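Local coordinates for protein phosphonopyruvate hydrolase (Variovorax sp., PDB 2HJP) that hydrolyses the carbon-phosphorus bond of phosphonopyruvate to give pyruvate and phosphate, using a divalent metal ion such as magnesium, cobalt or manganese, at residues G37-G43 and I76-D81; V96-E100 and A144-F150. Numbering follows the deposited sequence.

Interaction 1 (G37-G43 and I76-D81); sequences GGIWGSG and IPLIAD. With MG (magnesium ion), chain C; PPR (phosphonopyruvate), chain G.
Strands 38-41 and 78-81 run parallel, their axes 4.7 Å apart and 12° from alignment, with Ile39 level with Leu78, Trp40 with Ile79 and Gly41 with Ala80. Hydrogen bonds zigzag between them: Ile39 N to Pro77 O (2.9 Å), Ile79 N to Ile39 O (2.9 Å), Gly41 N to Ile79 O (2.8 Å), then a weak Asp81 N to Gly41 O (3.3 Å). Gly41 centres an inverse gamma turn that ends strand 38-41. Trp40 (chi1 t) lays its indole along Ile79 toward Asp81, CH2 to Asp81 CB 3.4 Å, while Ile39 CG2 meets Leu78 CD1 at 3.8 Å. At the C-terminal ends, where TIM-barrel active sites lie, Asp81 OD2 takes Gly43 N (3.0 Å) and binds MG; PPR O2' and O2 and three waters complete six ligands, each 2.1 Å from MG. PPR O1 accepts from Trp40 NE1 (2.9 Å) and Ser42 OG (2.7 Å). Helices 25-34 and 60-71 pack on Ile39; strands 17-21 and 106-110 flank the pair.

Interaction 2 (V96-E100 and A144-F150); sequences VPQYE and ARADRDF
Glu100 reaches out from helix 89-102 in an extended t,t rotamer and spreads its carboxylate over two successive backbone amides of the 144-150 loop. Ala146 N donates to Glu100 OE1 at 2.8 Å and Asp147 N to Glu100 OE2 at 2.7 Å, both nearly straight, so the carboxylate holds the two amides that follow Arg145, the first residue past helix 131-144. Helix 89-102 is kinked around Pro97 and Gln98, whose N atoms have no bond to the preceding turn. Pro97 CA is 5.7 Å from Arg145 CA, and the proline ring leans on Ala144, CG to CB 3.8 Å. Val96 (chi1 t) points at the loop, with CB 4.2 Å from Ala144 CB and CG1 4.0 Å from Phe150 CE2. In this TIM barrel the contact joins one outer helix to the alpha-to-beta loop that leads into strand 151-156. That loop makes a type I turn from Asp147 to Phe150, closed by Phe150 N to Asp147 O (3.1 Å), and Asp147 (chi1 t) adds an Asx turn, its OD1 accepting from Asp149 N at 2.8 Å while OD2 takes Asn4 ND2. Phe150, chi1 t and chi2 89°, swings its ring back to the helix, CE1 lying 3.9 Å from Glu100 CA. Arg145, chi1 p, turns its guanidinium away from the helix: NH1 bonds Phe150 O at 2.9 Å and forms a salt bridge with Asp181.

Interaction 1 joins the second and third strands of the eight-stranded barrel, near the centre of the chain; interaction 2 lies in the outer layer, and the centres of the two contacts are about 15 Å apart. They come in series along the chain: strand 78-81 leads on to helix 89-102, and later the loop 144-150 leads into strand 151-156. The two contacts touch where Ala80 CB packs on Tyr99 CD1 at 3.7 Å. A polar route joins them as well, since His63 of helix 60-71 bonds both Gly41 O and Tyr99 OH. Interaction 1 supplies part of the substrate and magnesium site at the barrel's C-terminal mouth, with Arg155, His186 and Arg188 also binding substrate.

Interaction 1 (G37-G43 and I76-D81)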
loop_
_atom_site.group_PDB
_atom_site.type_symbol
_atom_site.label_atom_id
_atom_site.label_comp_id
_atom_site.label_asym_id
_atom_site.label_seq_id
_atom_site.Cartn_x
_atom_site.Cartn_y
_atom_site.Cartn_z
ATOM N N GLY A 37 6.757 -13.716 -25.229
ATOM C CA GLY A 37 7.526 -14.579 -24.353
ATOM C C GLY A 37 7.471 -14.155 -22.894
ATOM O O GLY A 37 7.419 -14.998 -22.000
ATOM N N GLY A 38 7.505 -12.853 -22.648
ATOM C CA GLY A 38 7.452 -12.408 -21.271
ATOM C C GLY A 38 6.840 -10.996 -21.181
ATOM O O GLY A 38 6.524 -10.371 -22.227
ATOM N N ILE A 39 6.647 -10.528 -19.958
ATOM C CA ILE A 39 6.108 -9.215 -19.679
ATOM C C ILE A 39 7.249 -8.267 -19.247
ATOM O O ILE A 39 8.163 -8.692 -18.527
ATOM C CB ILE A 39 5.048 -9.297 -18.514
ATOM C CG1 ILE A 39 3.936 -10.304 -18.877
ATOM C CG2 ILE A 39 4.492 -7.882 -18.189
ATOM C CD1 ILE A 39 3.075 -9.971 -20.116
ATOM N N TRP A 40 7.210 -7.013 -19.717
ATOM C CA TRP A 40 8.193 -5.998 -19.335
ATOM C C TRP A 40 7.441 -5.078 -18.340
ATOM O O TRP A 40 6.482 -4.360 -18.728
ATOM C CB TRP A 40 8.651 -5.225 -20.593
ATOM C CG TRP A 40 9.376 -3.938 -20.371
ATOM C CD1 TRP A 40 9.107 -2.741 -20.969
ATOM C CD2 TRP A 40 10.541 -3.713 -19.551
ATOM N NE1 TRP A 40 10.026 -1.784 -20.579
ATOM C CE2 TRP A 40 10.907 -2.351 -19.708
ATOM C CE3 TRP A 40 11.309 -4.532 -18.705
ATOM C CZ2 TRP A 40 12.014 -1.787 -19.051
ATOM C CZ3 TRP A 40 12.407 -3.991 -18.048
ATOM C CH2 TRP A 40 12.755 -2.620 -18.218
ATOM N N GLY A 41 7.867 -5.109 -17.077
ATOM C CA GLY A 41 7.224 -4.296 -16.040
ATOM C C GLY A 41 7.841 -2.912 -16.050
ATOM O O GLY A 41 8.512 -2.475 -15.151
ATOM N N SER A 42 7.568 -2.235 -17.139
ATOM C CA SER A 42 8.039 -0.911 -17.476
ATOM C C SER A 42 7.809 0.232 -16.452
ATOM O O SER A 42 6.688 0.483 -16.079
ATOM C CB SER A 42 7.337 -0.500 -18.794
ATOM O OG SER A 42 7.722 0.837 -19.113
ATOM N N GLY A 43 8.864 0.921 -16.027
ATOM C CA GLY A 43 8.670 2.075 -15.133
ATOM C C GLY A 43 8.056 3.259 -15.915
ATOM O O GLY A 43 7.312 4.056 -15.382
ATOM N N ILE A 76 3.736 -16.435 -17.734
ATOM C CA ILE A 76 5.007 -16.274 -18.428
ATOM C C ILE A 76 5.933 -15.370 -17.569
ATOM O O ILE A 76 5.433 -14.667 -16.698
ATOM C CB ILE A 76 4.793 -15.675 -19.859
ATOM C CG1 ILE A 76 4.060 -14.330 -19.775
ATOM C CG2 ILE A 76 4.040 -16.717 -20.726
ATOM C CD1 ILE A 76 2.634 -14.335 -19.375
ATOM N N PRO A 77 7.268 -15.395 -17.789
ATOM C CA PRO A 77 8.213 -14.572 -17.004
ATOM C C PRO A 77 7.972 -13.058 -17.053
ATOM O O PRO A 77 7.631 -12.489 -18.103
ATOM C CB PRO A 77 9.582 -14.883 -17.635
ATOM C CG PRO A 77 9.389 -16.264 -18.202
ATOM C CD PRO A 77 7.996 -16.207 -18.792
ATOM N N LEU A 78 8.233 -12.426 -15.932
ATOM C CA LEU A 78 8.084 -10.980 -15.787
ATOM C C LEU A 78 9.505 -10.452 -15.569
ATOM O O LEU A 78 10.230 -10.953 -14.684
ATOM C CB LEU A 78 7.242 -10.658 -14.523
ATOM C CG LEU A 78 7.298 -9.190 -14.090
ATOM C CD1 LEU A 78 6.799 -8.297 -15.229
ATOM C CD2 LEU A 78 6.410 -9.024 -12.775
ATOM N N ILE A 79 9.886 -9.467 -16.375
ATOM C CA ILE A 79 11.157 -8.801 -16.288
ATOM C C ILE A 79 10.761 -7.456 -15.673
ATOM O O ILE A 79 10.026 -6.674 -16.317
ATOM C CB ILE A 79 11.720 -8.549 -17.682
ATOM C CG1 ILE A 79 11.883 -9.868 -18.439
ATOM C CG2 ILE A 79 13.027 -7.736 -17.563
ATOM C CD1 ILE A 79 10.599 -10.427 -19.038
ATOM N N ALA A 80 11.216 -7.185 -14.445
ATOM C CA ALA A 80 10.887 -5.918 -13.794
ATOM C C ALA A 80 11.961 -4.828 -13.954
ATOM O O ALA A 80 13.159 -5.093 -13.774
ATOM C CB ALA A 80 10.629 -6.179 -12.282
ATOM N N ASP A 81 11.511 -3.601 -14.260
ATOM C CA ASP A 81 12.365 -2.431 -14.376
ATOM C C ASP A 81 12.618 -1.840 -12.948
ATOM O O ASP A 81 11.680 -1.386 -12.301
ATOM C CB ASP A 81 11.631 -1.388 -15.233
ATOM C CG ASP A 81 12.430 -0.120 -15.470
ATOM O OD1 ASP A 81 13.560 0.043 -14.948
ATOM O OD2 ASP A 81 11.884 0.741 -16.207
HETATM MG MG MG C . 12.363 2.493 -17.216
HETATM C C1 PPR G . 10.922 1.662 -19.466
HETATM O O1 PPR G . 10.088 1.091 -20.282
HETATM O "O2'" PPR G . 10.625 2.132 -18.401
HETATM C C2 PPR G . 12.340 1.680 -19.952
HETATM C C3 PPR G . 12.793 1.770 -21.237
HETATM O O2 PPR G . 13.228 1.613 -18.959
HETATM P P PPR G . 12.848 3.566 -21.704
HETATM O O1P PPR G . 13.902 4.175 -20.737
HETATM O O2P PPR G . 11.410 4.111 -21.495
HETATM O O3P PPR G . 13.341 3.576 -23.074
HETATM O O HOH W 1 14.259 2.392 -16.272
HETATM O O HOH W 2 11.505 3.612 -15.623
HETATM O O HOH W 3 12.779 4.386 -18.023
#

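Interaction 2 (V96-E100 and A144-F150)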
loop_
_atom_site.group_PDB
_atom_site.type_symbol
_atom_site.label_atom_id
_atom_site.label_comp_id
_atom_site.label_asym_id
_atom_site.label_seq_id
_atom_site.Cartn_x
_atom_site.Cartn_y
_atom_site.Cartn_z
ATOM N N VAL A 96 16.262 -6.182 -4.220
ATOM C CA VAL A 96 16.187 -7.359 -5.113
ATOM C C VAL A 96 15.383 -8.559 -4.590
ATOM O O VAL A 96 14.496 -9.079 -5.283
ATOM C CB VAL A 96 17.659 -7.719 -5.610
ATOM C CG1 VAL A 96 17.686 -9.128 -6.252
ATOM C CG2 VAL A 96 18.069 -6.617 -6.679
ATOM N N PRO A 97 15.598 -8.947 -3.337
ATOM C CA PRO A 97 14.852 -10.074 -2.786
ATOM C C PRO A 97 13.329 -9.731 -2.764
ATOM O O PRO A 97 12.511 -10.621 -2.855
ATOM C CB PRO A 97 15.449 -10.244 -1.355
ATOM C CG PRO A 97 16.815 -9.612 -1.459
ATOM C CD PRO A 97 16.627 -8.446 -2.422
ATOM N N GLN A 98 12.965 -8.456 -2.636
ATOM C CA GLN A 98 11.529 -8.120 -2.682
ATOM C C GLN A 98 10.919 -8.327 -4.059
ATOM O O GLN A 98 9.828 -8.875 -4.158
ATOM C CB GLN A 98 11.272 -6.697 -2.233
ATOM C CG GLN A 98 11.523 -6.541 -0.758
ATOM C CD GLN A 98 11.419 -5.092 -0.352
ATOM O OE1 GLN A 98 12.440 -4.361 -0.228
ATOM N NE2 GLN A 98 10.205 -4.647 -0.170
ATOM N N TYR A 99 11.647 -7.941 -5.097
ATOM C CA TYR A 99 11.180 -8.150 -6.490
ATOM C C TYR A 99 11.126 -9.665 -6.798
ATOM O O TYR A 99 10.145 -10.167 -7.347
ATOM C CB TYR A 99 12.073 -7.411 -7.457
ATOM C CG TYR A 99 11.607 -6.009 -7.634
ATOM C CD1 TYR A 99 10.612 -5.703 -8.574
ATOM C CD2 TYR A 99 12.080 -4.977 -6.784
ATOM C CE1 TYR A 99 10.069 -4.382 -8.658
ATOM C CE2 TYR A 99 11.544 -3.646 -6.877
ATOM C CZ TYR A 99 10.549 -3.355 -7.818
ATOM O OH TYR A 99 10.164 -2.013 -7.980
ATOM N N GLU A 100 12.151 -10.405 -6.362
ATOM C CA GLU A 100 12.146 -11.874 -6.533
ATOM C C GLU A 100 10.951 -12.493 -5.808
ATOM O O GLU A 100 10.162 -13.257 -6.392
ATOM C CB GLU A 100 13.439 -12.493 -5.982
ATOM C CG GLU A 100 13.532 -14.003 -6.287
ATOM C CD GLU A 100 14.898 -14.580 -5.903
ATOM O OE1 GLU A 100 15.666 -13.886 -5.210
ATOM O OE2 GLU A 100 15.205 -15.728 -6.271
ATOM N N ALA A 144 22.241 -10.969 -3.573
ATOM C CA ALA A 144 20.943 -10.945 -2.890
ATOM C C ALA A 144 19.873 -11.925 -3.402
ATOM O O ALA A 144 18.980 -12.304 -2.648
ATOM C CB ALA A 144 20.379 -9.496 -2.908
ATOM N N ARG A 145 19.951 -12.348 -4.661
ATOM C CA ARG A 145 18.945 -13.246 -5.196
ATOM C C ARG A 145 19.029 -14.625 -4.537
ATOM O O ARG A 145 20.121 -15.068 -4.200
ATOM C CB ARG A 145 19.088 -13.398 -6.735
ATOM C CG ARG A 145 20.093 -14.356 -7.223
ATOM C CD ARG A 145 20.278 -14.497 -8.800
ATOM N NE ARG A 145 21.721 -14.713 -9.068
ATOM C CZ ARG A 145 22.323 -14.521 -10.244
ATOM N NH1 ARG A 145 21.638 -14.113 -11.333
ATOM N NH2 ARG A 145 23.645 -14.665 -10.319
ATOM N N ALA A 146 17.885 -15.270 -4.345
ATOM C CA ALA A 146 17.839 -16.607 -3.730
ATOM C C ALA A 146 17.940 -17.677 -4.784
ATOM O O ALA A 146 18.749 -18.605 -4.664
ATOM C CB ALA A 146 16.526 -16.828 -2.930
ATOM N N ASP A 147 17.117 -17.588 -5.821
ATOM C CA ASP A 147 17.126 -18.608 -6.853
ATOM C C ASP A 147 18.209 -18.231 -7.894
ATOM O O ASP A 147 18.097 -17.184 -8.483
ATOM C CB ASP A 147 15.701 -18.654 -7.475
ATOM C CG ASP A 147 15.608 -19.544 -8.697
ATOM O OD1 ASP A 147 16.620 -20.131 -9.106
ATOM O OD2 ASP A 147 14.507 -19.659 -9.262
ATOM N N ARG A 148 19.245 -19.058 -8.142
ATOM C CA ARG A 148 20.252 -18.676 -9.120
ATOM C C ARG A 148 19.695 -18.435 -10.531
ATOM O O ARG A 148 20.353 -17.762 -11.331
ATOM C CB ARG A 148 21.435 -19.709 -9.179
ATOM N N ASP A 149 18.510 -18.992 -10.847
ATOM C CA ASP A 149 17.929 -18.802 -12.167
ATOM C C ASP A 149 17.379 -17.397 -12.404
ATOM O O ASP A 149 17.192 -17.024 -13.531
ATOM C CB ASP A 149 16.795 -19.780 -12.437
ATOM C CG ASP A 149 17.275 -21.227 -12.496
ATOM O OD1 ASP A 149 18.419 -21.428 -12.909
ATOM O OD2 ASP A 149 16.484 -22.140 -12.139
ATOM N N PHE A 150 17.095 -16.656 -11.337
ATOM C CA PHE A 150 16.577 -15.281 -11.429
ATOM C C PHE A 150 17.669 -14.504 -12.184
ATOM O O PHE A 150 18.826 -14.640 -11.862
ATOM C CB PHE A 150 16.458 -14.707 -10.028
ATOM C CG PHE A 150 16.050 -13.252 -9.977
ATOM C CD1 PHE A 150 14.675 -12.889 -9.939
ATOM C CD2 PHE A 150 17.014 -12.251 -9.832
ATOM C CE1 PHE A 150 14.285 -11.536 -9.742
ATOM C CE2 PHE A 150 16.628 -10.910 -9.635
ATOM C CZ PHE A 150 15.261 -10.564 -9.589
#